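Long-range contacts in fusarinine C esterase sidJ (Aspergillus fumigatus, PDB 6GUP), which hydrolyses the ester bonds of the siderophore fusarinine C, releasing fusarinine and iron, but does not act on triacetylfusarinine C: residues 156-161 with 273-278; 128-133 with 266-271. One frame throughout, in Å; residues are numbered along the deposited sequence.

Contact 1: residues 156-161 with 273-278; sequences PLDGAI and LLRGKL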
ATOM      1  N   PRO A 156     -21.021 -11.242 -10.279  1.00 43.10           N
ATOM      2  CA  PRO A 156     -20.455 -12.415 -10.942  1.00 41.63           C
ATOM      3  C   PRO A 156     -19.373 -12.027 -11.947  1.00 38.17           C
ATOM      4  O   PRO A 156     -19.447 -10.957 -12.558  1.00 38.11           O
ATOM      5  CB  PRO A 156     -21.666 -13.047 -11.653  1.00 43.85           C
ATOM      6  CG  PRO A 156     -22.868 -12.343 -11.115  1.00 46.51           C
ATOM      7  CD  PRO A 156     -22.386 -10.975 -10.760  1.00 44.86           C
ATOM      8  N   LEU A 157     -18.379 -12.898 -12.102  1.00 34.74           N
ATOM      9  CA  LEU A 157     -17.255 -12.671 -13.004  1.00 33.68           C
ATOM     10  C   LEU A 157     -17.483 -13.401 -14.324  1.00 32.81           C
ATOM     11  O   LEU A 157     -18.071 -14.485 -14.347  1.00 33.73           O
ATOM     12  CB  LEU A 157     -15.958 -13.168 -12.362  1.00 34.42           C
ATOM     13  CG  LEU A 157     -15.658 -12.688 -10.938  1.00 36.63           C
ATOM     14  CD1 LEU A 157     -14.431 -13.400 -10.398  1.00 36.57           C
ATOM     15  CD2 LEU A 157     -15.464 -11.181 -10.890  1.00 38.33           C
ATOM     16  N   ASP A 158     -17.013 -12.800 -15.415  1.00 33.65           N
ATOM     17  CA  ASP A 158     -17.022 -13.448 -16.733  1.00 34.52           C
ATOM     18  C   ASP A 158     -15.842 -14.410 -16.898  1.00 34.41           C
ATOM     19  O   ASP A 158     -15.836 -15.233 -17.813  1.00 34.28           O
ATOM     20  CB  ASP A 158     -17.001 -12.402 -17.848  1.00 36.11           C
ATOM     21  CG  ASP A 158     -18.217 -11.499 -17.817  1.00 38.49           C
ATOM     22  OD1 ASP A 158     -19.306 -11.950 -18.226  1.00 40.35           O
ATOM     23  OD2 ASP A 158     -18.081 -10.340 -17.376  1.00 38.78           O
ATOM     24  N   GLY A 159     -14.842 -14.292 -16.024  1.00 33.75           N
ATOM     25  CA  GLY A 159     -13.701 -15.199 -16.015  1.00 33.00           C
ATOM     26  C   GLY A 159     -12.926 -15.131 -14.715  1.00 31.97           C
ATOM     27  O   GLY A 159     -13.055 -14.169 -13.953  1.00 30.69           O
ATOM     28  N   ALA A 160     -12.125 -16.164 -14.462  1.00 30.77           N
ATOM     29  CA  ALA A 160     -11.265 -16.214 -13.282  1.00 32.06           C
ATOM     30  C   ALA A 160      -9.977 -16.973 -13.593  1.00 32.05           C
ATOM     31  O   ALA A 160     -10.020 -18.076 -14.137  1.00 31.49           O
ATOM     32  CB  ALA A 160     -11.998 -16.862 -12.120  1.00 31.94           C
ATOM     33  N   ILE A 161      -8.839 -16.365 -13.259  1.00 31.40           N
ATOM     34  CA  ILE A 161      -7.524 -16.968 -13.483  1.00 30.93           C
ATOM     35  C   ILE A 161      -6.773 -17.016 -12.150  1.00 30.26           C
ATOM     36  O   ILE A 161      -6.821 -16.061 -11.373  1.00 29.40           O
ATOM     37  CB  ILE A 161      -6.696 -16.182 -14.534  1.00 31.76           C
ATOM     38  CG1 ILE A 161      -7.455 -16.081 -15.866  1.00 31.93           C
ATOM     39  CG2 ILE A 161      -5.341 -16.850 -14.768  1.00 31.41           C
ATOM     40  CD1 ILE A 161      -6.907 -15.037 -16.818  1.00 32.16           C
ATOM     41  N   LEU A 273     -21.089 -17.063  -8.992  1.00 39.51           N
ATOM     42  CA  LEU A 273     -20.283 -15.859  -9.233  1.00 39.33           C
ATOM     43  C   LEU A 273     -19.209 -16.045 -10.314  1.00 38.38           C
ATOM     44  O   LEU A 273     -18.338 -15.185 -10.470  1.00 39.66           O
ATOM     45  CB  LEU A 273     -19.649 -15.379  -7.921  1.00 41.21           C
ATOM     46  CG  LEU A 273     -20.629 -14.946  -6.825  1.00 44.59           C
ATOM     47  CD1 LEU A 273     -19.875 -14.686  -5.533  1.00 43.49           C
ATOM     48  CD2 LEU A 273     -21.420 -13.712  -7.231  1.00 47.64           C
ATOM     49  N   LEU A 274     -19.280 -17.145 -11.067  1.00 37.34           N
ATOM     50  CA  LEU A 274     -18.421 -17.349 -12.233  1.00 35.98           C
ATOM     51  C   LEU A 274     -19.259 -17.827 -13.417  1.00 38.23           C
ATOM     52  O   LEU A 274     -19.511 -19.026 -13.561  1.00 37.71           O
ATOM     53  CB  LEU A 274     -17.301 -18.352 -11.918  1.00 33.31           C
ATOM     54  CG  LEU A 274     -16.306 -18.704 -13.035  1.00 32.82           C
ATOM     55  CD1 LEU A 274     -15.670 -17.462 -13.643  1.00 32.75           C
ATOM     56  CD2 LEU A 274     -15.230 -19.644 -12.508  1.00 31.93           C
ATOM     57  N   ARG A 275     -19.695 -16.882 -14.252  1.00 40.56           N
ATOM     58  CA  ARG A 275     -20.353 -17.205 -15.528  1.00 43.27           C
ATOM     59  C   ARG A 275     -19.302 -17.264 -16.644  1.00 40.70           C
ATOM     60  O   ARG A 275     -19.303 -16.472 -17.590  1.00 41.01           O
ATOM     61  CB  ARG A 275     -21.515 -16.248 -15.852  1.00 47.60           C
ATOM     62  CG  ARG A 275     -21.213 -14.754 -15.843  1.00 53.32           C
ATOM     63  CD  ARG A 275     -22.201 -13.999 -16.721  1.00 58.16           C
ATOM     64  NE  ARG A 275     -22.014 -12.550 -16.655  1.00 59.29           N
ATOM     65  CZ  ARG A 275     -22.483 -11.745 -15.698  1.00 59.63           C
ATOM     66  NH1 ARG A 275     -23.193 -12.217 -14.671  1.00 58.94           N
ATOM     67  NH2 ARG A 275     -22.235 -10.438 -15.764  1.00 60.89           N
ATOM     68  N   GLY A 276     -18.413 -18.243 -16.513  1.00 39.26           N
ATOM     69  CA  GLY A 276     -17.270 -18.407 -17.401  1.00 38.66           C
ATOM     70  C   GLY A 276     -16.376 -19.528 -16.905  1.00 36.81           C
ATOM     71  O   GLY A 276     -16.829 -20.405 -16.164  1.00 35.60           O
ATOM     72  N   LYS A 277     -15.101 -19.483 -17.291  1.00 36.02           N
ATOM     73  CA  LYS A 277     -14.155 -20.563 -17.000  1.00 37.04           C
ATOM     74  C   LYS A 277     -13.157 -20.191 -15.904  1.00 35.12           C
ATOM     75  O   LYS A 277     -12.793 -19.023 -15.761  1.00 35.61           O
ATOM     76  CB  LYS A 277     -13.390 -20.956 -18.271  1.00 41.68           C
ATOM     77  CG  LYS A 277     -14.256 -21.180 -19.508  1.00 46.21           C
ATOM     78  CD  LYS A 277     -15.093 -22.449 -19.412  1.00 50.10           C
ATOM     79  CE  LYS A 277     -14.381 -23.640 -20.028  1.00 54.55           C
ATOM     80  NZ  LYS A 277     -14.903 -24.930 -19.501  1.00 54.27           N
ATOM     81  N   LEU A 278     -12.731 -21.194 -15.134  1.00 33.79           N
ATOM     82  CA  LEU A 278     -11.622 -21.054 -14.187  1.00 33.17           C
ATOM     83  C   LEU A 278     -10.365 -21.651 -14.809  1.00 32.84           C
ATOM     84  O   LEU A 278     -10.300 -22.866 -15.022  1.00 32.51           O
ATOM     85  CB  LEU A 278     -11.931 -21.765 -12.863  1.00 32.40           C
ATOM     86  CG  LEU A 278     -10.800 -21.811 -11.823  1.00 33.07           C
ATOM     87  CD1 LEU A 278     -10.401 -20.411 -11.368  1.00 33.59           C
ATOM     88  CD2 LEU A 278     -11.200 -22.665 -10.633  1.00 32.23           C
TER
HETATM   89  O   HOH W   1     -14.320 -17.316 -19.042  1.00 39.93           O
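Leu157 is held through both polar atoms of its backbone. Its N donates to Leu273 O at 2.8 Å, and the N-H points almost straight at the oxygen (173°). Its O accepts from Arg275 N at 2.9 Å, a more bent bond. Leu157 and Leu274 thus form a single bridge. Farther on, Ala160 N reaches Lys277 O at 3.2 Å, and Ala160 pairs with Leu278 in parallel. The register shifts by one residue between these two bridges. A water joins Asp158 O to Lys277 N there.

Arg275 CG sits between the backbone N and the carbonyl carbon (chi1 54°). From CG to NE the chain is extended and lies beside the Asp158 side chain, pointing the same way. Arg275 NE forms a salt bridge with Asp158 OD1 at 3.2 Å. NE meets OD1 from above the carboxylate plane, and OD1 is tilted out of the guanidinium plane. The two planar groups stand 70° apart. Arg275 NH1 lies 3.5 Å from Pro156 CB, and Pro156 O lies above one guanidinium face, toward its rim. Leu274 CD1 and Leu278 CD1 both touch Ala160 CB.

Asp158 OD2 accepts from Ile117 N. Tyr348 OH also hydrogen-bonds at Lys277 O. Strand 159-163 lies between strands 117-122 and 278-283 in the central alpha/beta-hydrolase sheet, with helix 125-134 packed against Leu157 and Ala160.

Contact 2: residues 128-133 with 266-271; sequences CVLHYL and GMIREQ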
ATOM      1  N   CYS A 128      -7.670 -15.005  -2.744  1.00 32.10           N
ATOM      2  CA  CYS A 128      -8.754 -14.024  -2.888  1.00 33.36           C
ATOM      3  C   CYS A 128      -9.731 -14.378  -4.015  1.00 34.42           C
ATOM      4  O   CYS A 128     -10.935 -14.158  -3.878  1.00 34.44           O
ATOM      5  CB  CYS A 128      -8.191 -12.619  -3.129  1.00 33.82           C
ATOM      6  SG  CYS A 128      -6.923 -12.106  -1.950  1.00 38.08           S
ATOM      7  N   VAL A 129      -9.209 -14.935  -5.109  1.00 33.41           N
ATOM      8  CA  VAL A 129     -10.028 -15.335  -6.261  1.00 32.14           C
ATOM      9  C   VAL A 129     -10.967 -16.487  -5.887  1.00 31.85           C
ATOM     10  O   VAL A 129     -12.175 -16.395  -6.108  1.00 32.01           O
ATOM     11  CB  VAL A 129      -9.155 -15.722  -7.485  1.00 31.30           C
ATOM     12  CG1 VAL A 129     -10.010 -16.244  -8.637  1.00 30.68           C
ATOM     13  CG2 VAL A 129      -8.330 -14.527  -7.952  1.00 30.41           C
ATOM     14  N   LEU A 130     -10.412 -17.557  -5.320  1.00 31.42           N
ATOM     15  CA  LEU A 130     -11.209 -18.720  -4.903  1.00 32.29           C
ATOM     16  C   LEU A 130     -12.171 -18.385  -3.757  1.00 34.22           C
ATOM     17  O   LEU A 130     -13.294 -18.889  -3.723  1.00 34.88           O
ATOM     18  CB  LEU A 130     -10.302 -19.898  -4.509  1.00 31.94           C
ATOM     19  CG  LEU A 130     -10.965 -21.219  -4.085  1.00 32.13           C
ATOM     20  CD1 LEU A 130     -11.996 -21.701  -5.096  1.00 33.25           C
ATOM     21  CD2 LEU A 130      -9.911 -22.293  -3.862  1.00 29.96           C
ATOM     22  N   HIS A 131     -11.728 -17.532  -2.833  1.00 35.43           N
ATOM     23  CA  HIS A 131     -12.565 -17.069  -1.716  1.00 35.41           C
ATOM     24  C   HIS A 131     -13.728 -16.200  -2.214  1.00 33.33           C
ATOM     25  O   HIS A 131     -14.851 -16.331  -1.730  1.00 33.30           O
ATOM     26  CB  HIS A 131     -11.711 -16.297  -0.704  1.00 37.91           C
ATOM     27  CG  HIS A 131     -12.340 -16.144   0.645  1.00 41.91           C
ATOM     28  ND1 HIS A 131     -12.070 -17.002   1.690  1.00 44.54           N
ATOM     29  CD2 HIS A 131     -13.188 -15.211   1.135  1.00 45.24           C
ATOM     30  CE1 HIS A 131     -12.739 -16.613   2.761  1.00 46.61           C
ATOM     31  NE2 HIS A 131     -13.425 -15.528   2.451  1.00 46.96           N
ATOM     32  N   TYR A 132     -13.451 -15.327  -3.184  1.00 32.58           N
ATOM     33  CA  TYR A 132     -14.488 -14.524  -3.855  1.00 32.25           C
ATOM     34  C   TYR A 132     -15.587 -15.413  -4.447  1.00 33.94           C
ATOM     35  O   TYR A 132     -16.777 -15.127  -4.284  1.00 35.13           O
ATOM     36  CB  TYR A 132     -13.863 -13.652  -4.959  1.00 31.96           C
ATOM     37  CG  TYR A 132     -14.799 -12.651  -5.607  1.00 31.99           C
ATOM     38  CD1 TYR A 132     -15.659 -13.032  -6.640  1.00 31.95           C
ATOM     39  CD2 TYR A 132     -14.807 -11.313  -5.207  1.00 31.52           C
ATOM     40  CE1 TYR A 132     -16.513 -12.118  -7.239  1.00 30.79           C
ATOM     41  CE2 TYR A 132     -15.658 -10.390  -5.803  1.00 31.12           C
ATOM     42  CZ  TYR A 132     -16.506 -10.796  -6.818  1.00 31.11           C
ATOM     43  OH  TYR A 132     -17.356  -9.890  -7.408  1.00 32.25           O
ATOM     44  N   LEU A 133     -15.177 -16.489  -5.118  1.00 34.07           N
ATOM     45  CA  LEU A 133     -16.103 -17.386  -5.819  1.00 34.48           C
ATOM     46  C   LEU A 133     -16.814 -18.410  -4.928  1.00 35.41           C
ATOM     47  O   LEU A 133     -17.949 -18.783  -5.223  1.00 35.95           O
ATOM     48  CB  LEU A 133     -15.368 -18.130  -6.943  1.00 33.49           C
ATOM     49  CG  LEU A 133     -14.820 -17.273  -8.085  1.00 33.36           C
ATOM     50  CD1 LEU A 133     -13.961 -18.117  -9.015  1.00 34.15           C
ATOM     51  CD2 LEU A 133     -15.952 -16.599  -8.849  1.00 33.43           C
ATOM     52  N   GLY A 266     -15.534 -26.852  -5.172  1.00 36.86           N
ATOM     53  CA  GLY A 266     -16.892 -27.365  -5.364  1.00 37.45           C
ATOM     54  C   GLY A 266     -18.016 -26.365  -5.146  1.00 38.45           C
ATOM     55  O   GLY A 266     -19.102 -26.531  -5.702  1.00 40.30           O
ATOM     56  N   MET A 267     -17.767 -25.332  -4.340  1.00 37.29           N
ATOM     57  CA  MET A 267     -18.746 -24.256  -4.124  1.00 37.36           C
ATOM     58  C   MET A 267     -18.751 -23.164  -5.206  1.00 36.77           C
ATOM     59  O   MET A 267     -19.597 -22.270  -5.153  1.00 38.43           O
ATOM     60  CB  MET A 267     -18.546 -23.621  -2.738  1.00 37.52           C
ATOM     61  CG  MET A 267     -18.869 -24.545  -1.572  1.00 41.12           C
ATOM     62  SD  MET A 267     -20.569 -25.159  -1.536  1.00 45.18           S
ATOM     63  CE  MET A 267     -21.495 -23.639  -1.334  1.00 48.41           C
ATOM     64  N   ILE A 268     -17.845 -23.232  -6.185  1.00 35.92           N
ATOM     65  CA  ILE A 268     -17.824 -22.255  -7.287  1.00 36.47           C
ATOM     66  C   ILE A 268     -19.132 -22.314  -8.090  1.00 37.10           C
ATOM     67  O   ILE A 268     -19.715 -21.274  -8.404  1.00 36.04           O
ATOM     68  CB  ILE A 268     -16.597 -22.438  -8.219  1.00 36.32           C
ATOM     69  CG1 ILE A 268     -15.301 -22.105  -7.462  1.00 35.23           C
ATOM     70  CG2 ILE A 268     -16.701 -21.541  -9.453  1.00 36.92           C
ATOM     71  CD1 ILE A 268     -14.031 -22.552  -8.156  1.00 33.53           C
ATOM     72  N   ARG A 269     -19.586 -23.525  -8.410  1.00 38.01           N
ATOM     73  CA  ARG A 269     -20.865 -23.716  -9.109  1.00 39.35           C
ATOM     74  C   ARG A 269     -22.070 -23.224  -8.296  1.00 39.03           C
ATOM     75  O   ARG A 269     -23.002 -22.649  -8.860  1.00 39.53           O
ATOM     76  CB  ARG A 269     -21.074 -25.191  -9.473  1.00 41.70           C
ATOM     77  CG  ARG A 269     -22.268 -25.437 -10.394  1.00 44.26           C
ATOM     78  CD  ARG A 269     -22.493 -26.911 -10.687  1.00 48.35           C
ATOM     79  NE  ARG A 269     -22.740 -27.697  -9.476  1.00 52.00           N
ATOM     80  CZ  ARG A 269     -23.033 -28.998  -9.455  1.00 55.85           C
ATOM     81  NH1 ARG A 269     -23.142 -29.701 -10.585  1.00 58.78           N
ATOM     82  NH2 ARG A 269     -23.229 -29.606  -8.287  1.00 56.01           N
ATOM     83  N   GLU A 270     -22.040 -23.448  -6.983  1.00 39.44           N
ATOM     84  CA  GLU A 270     -23.198 -23.186  -6.118  1.00 41.29           C
ATOM     85  C   GLU A 270     -23.455 -21.695  -5.871  1.00 40.03           C
ATOM     86  O   GLU A 270     -24.612 -21.270  -5.852  1.00 40.12           O
ATOM     87  CB  GLU A 270     -23.057 -23.915  -4.773  1.00 43.93           C
ATOM     88  CG  GLU A 270     -22.799 -25.419  -4.861  1.00 49.43           C
ATOM     89  CD  GLU A 270     -23.824 -26.168  -5.698  1.00 55.17           C
ATOM     90  OE1 GLU A 270     -25.030 -25.858  -5.592  1.00 57.15           O
ATOM     91  OE2 GLU A 270     -23.421 -27.073  -6.458  1.00 56.22           O
ATOM     92  N   GLN A 271     -22.393 -20.909  -5.682  1.00 38.69           N
ATOM     93  CA  GLN A 271     -22.535 -19.474  -5.381  1.00 38.46           C
ATOM     94  C   GLN A 271     -22.941 -18.628  -6.596  1.00 38.43           C
ATOM     95  O   GLN A 271     -23.496 -17.540  -6.429  1.00 39.09           O
ATOM     96  CB  GLN A 271     -21.248 -18.908  -4.767  1.00 40.03           C
ATOM     97  CG  GLN A 271     -20.782 -19.582  -3.477  1.00 41.99           C
ATOM     98  CD  GLN A 271     -21.767 -19.478  -2.323  1.00 44.26           C
ATOM     99  OE1 GLN A 271     -22.648 -18.617  -2.305  1.00 46.21           O
ATOM    100  NE2 GLN A 271     -21.607 -20.356  -1.339  1.00 44.53           N
TER
HETATM  101  O   HOH W   2     -19.026 -18.778  -7.758  1.00 32.10           O
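Leu133 O and Ile268 O are bridged by one water, which donates to both. The distances are 2.8 Å from the water to Leu133 O and 2.7 Å from it to Ile268 O. No direct hydrogen bond joins the two segments, so this water makes the polar link. In the alpha/beta-hydrolase fold, helix 125-134 follows strand 117-122. The turn between them has the pattern of a nucleophile elbow, with Ser123 the probable nucleophile. The contact packs the later part of this helix against the short, weakly bonded helix 268-271.

Ile268 is the apolar centre. Its CG1 is anti to the carbonyl carbon (chi1 -67°) and lies 4.0 Å from Leu133 CB. Its CD1 carries on to Leu130 CD1, at 3.8 Å. The Leu130 and Ile268 side chains cross at about a right angle. CD1 is the branch of Leu130 that makes the touch.

Around this pair, Phe252 and Phe265 also pack on Leu130, and Ala160 of strand 159-163 packs on Leu133. At the partly exposed end, the Gln271 chain bends about its CB-CG bond, and its NE2 makes a weak hydrogen bond to Ser134 O. The first two carbons of that chain lie close to one backbone oxygen: Gln271 CB is 3.3 Å and CG 3.4 Å from Leu133 O.

Contact 1 and contact 2 lie side by side, their centres about 9 Å apart, and they share the same two regions of the fold. Helix 125-134 leads along the chain to strand 159-163, and helix 268-271 leads to strand 278-283. Contact 2 pairs the helices and contact 1 joins the strand ends and the loop before the second strand. The chemistry differs accordingly. Contact 1 rests on direct backbone bonds and a salt bridge, and runs from buried residues to exposed Arg275. Contact 2 is more buried, smaller and mostly apolar. They meet directly: Leu278 CD2 is 3.8 Å from Ile268 CD1, and Leu274 packs on Leu133.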